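Local coordinates for flavoredoxin (Methanosarcina acetivorans, PDB 3BNK), which binds flavin mononucleotide and probably serves as an electron-transfer flavoprotein of the flavoredoxin family, at residues R39-A42 / N43-M46. Residues are numbered along the deposited sequence; the frame is centred on the assembly and turned at random.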
loop_
_atom_site.group_PDB
_atom_site.type_symbol
_atom_site.label_atom_id
_atom_site.label_comp_id
_atom_site.label_asym_id
_atom_site.label_seq_id
_atom_site.Cartn_x
_atom_site.Cartn_y
_atom_site.Cartn_z
ATOM N N ARG B 39 -3.361 -0.482 4.976
ATOM C CA ARG B 39 -4.057 -1.060 6.135
ATOM C C ARG B 39 -3.094 -1.929 6.947
ATOM O O ARG B 39 -2.126 -2.503 6.417
ATOM C CB ARG B 39 -5.325 -1.823 5.733
ATOM C CG ARG B 39 -6.528 -0.923 5.425
ATOM C CD ARG B 39 -7.120 -0.251 6.669
ATOM N NE ARG B 39 -7.670 -1.210 7.628
ATOM C CZ ARG B 39 -8.942 -1.619 7.632
ATOM N NH1 ARG B 39 -9.801 -1.148 6.737
ATOM N NH2 ARG B 39 -9.358 -2.503 8.525
ATOM N N VAL B 40 -3.333 -1.955 8.251
ATOM C CA VAL B 40 -2.467 -2.643 9.184
ATOM C C VAL B 40 -3.290 -3.640 9.997
ATOM O O VAL B 40 -2.888 -4.814 10.175
ATOM C CB VAL B 40 -1.747 -1.609 10.099
ATOM C CG1 VAL B 40 -1.075 -2.288 11.272
ATOM C CG2 VAL B 40 -0.724 -0.794 9.287
ATOM N N ASN B 41 -4.443 -3.178 10.484
ATOM C CA ASN B 41 -5.311 -3.979 11.362
ATOM C C ASN B 41 -6.750 -3.947 10.868
ATOM O O ASN B 41 -7.225 -2.920 10.383
ATOM C CB ASN B 41 -5.230 -3.458 12.811
ATOM C CG ASN B 41 -5.772 -4.454 13.852
ATOM O OD1 ASN B 41 -6.785 -4.199 14.503
ATOM N ND2 ASN B 41 -5.100 -5.574 14.005
ATOM N N ALA B 42 -7.434 -5.079 10.994
ATOM C CA ALA B 42 -8.832 -5.210 10.579
ATOM C C ALA B 42 -9.808 -4.576 11.572
ATOM O O ALA B 42 -10.662 -3.787 11.181
ATOM C CB ALA B 42 -9.176 -6.665 10.365
ATOM N N ASN B 43 -9.667 -4.920 12.854
ATOM C CA ASN B 43 -10.617 -4.495 13.879
ATOM C C ASN B 43 -9.940 -4.255 15.231
ATOM O O ASN B 43 -9.350 -5.172 15.803
ATOM C CB ASN B 43 -11.752 -5.515 13.998
ATOM C CG ASN B 43 -12.914 -5.015 14.854
ATOM O OD1 ASN B 43 -13.122 -3.806 15.031
ATOM N ND2 ASN B 43 -13.671 -5.950 15.394
ATOM N N PRO B 44 -9.953 -2.999 15.714
ATOM C CA PRO B 44 -10.462 -1.796 15.046
ATOM C C PRO B 44 -9.694 -1.479 13.748
ATOM O O PRO B 44 -8.531 -1.842 13.619
ATOM C CB PRO B 44 -10.253 -0.692 16.090
ATOM C CG PRO B 44 -9.225 -1.207 17.020
ATOM C CD PRO B 44 -9.383 -2.695 17.044
ATOM N N PRO B 45 -10.363 -0.839 12.773
ATOM C CA PRO B 45 -9.709 -0.528 11.496
ATOM C C PRO B 45 -8.509 0.421 11.680
ATOM O O PRO B 45 -8.681 1.544 12.132
ATOM C CB PRO B 45 -10.831 0.123 10.683
ATOM C CG PRO B 45 -11.808 0.631 11.726
ATOM C CD PRO B 45 -11.767 -0.387 12.803
ATOM N N MET B 46 -7.306 -0.066 11.370
ATOM C CA MET B 46 -6.080 0.741 11.437
ATOM C C MET B 46 -5.300 0.750 10.110
ATOM O O MET B 46 -5.226 -0.266 9.418
ATOM C CB MET B 46 -5.140 0.230 12.544
ATOM C CG MET B 46 -5.760 0.099 13.947
ATOM S SD MET B 46 -4.631 -0.664 15.150
ATOM C CE MET B 46 -3.265 0.466 15.117
#
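Asn41 and Met46 pair across the turn that joins strand 28-41 to strand 46-52. Met46 N gives a nearly straight bond to Asn41 O at 3.0 Å. In return, Met46 O takes Asn41 N at 3.2 Å and Val40 N at 2.8 Å, both from the same face of its carbonyl plane. Two residues thus face one: this is a classic beta bulge, closing an antiparallel hairpin just before the loop. The Arg39 chain bends at chi2 (-71°) and again at chi3, which brings the edge of the guanidinium back to the bulge. NE and NH2 of Arg39 both grip Asn41 O side-on, with NH2 the nearer at 2.9 Å; that oxygen lies close to the guanidinium plane. With Met46 N, three donors meet on this one carbonyl. Pro45 CB packs over one guanidinium face, toward its rim, 3.7 Å from Arg39 NH2. The Arg39 side chain is about 7 Å from a bound FMN. Its NH1 bonds to Val11 O of the second subunit, and Phe12 of that subunit makes a cation-pi contact. Replacing Arg39 by alanine removes these bonds, and would probably leave Asn41 O with Met46 N alone among the three donors and Val11 O without its partner. The sheet face bearing Asn41 and Met46 is also close-packed: Met46 SD rests 3.7 Å from Asn41 CB. A cis peptide precedes Pro44. Asn130 and Thr129 of the second subunit bond Ala42 N and Asn43 N, respectively. The loose side is at Asn43, which is exposed to solvent, its CB directed away from residues 39-42.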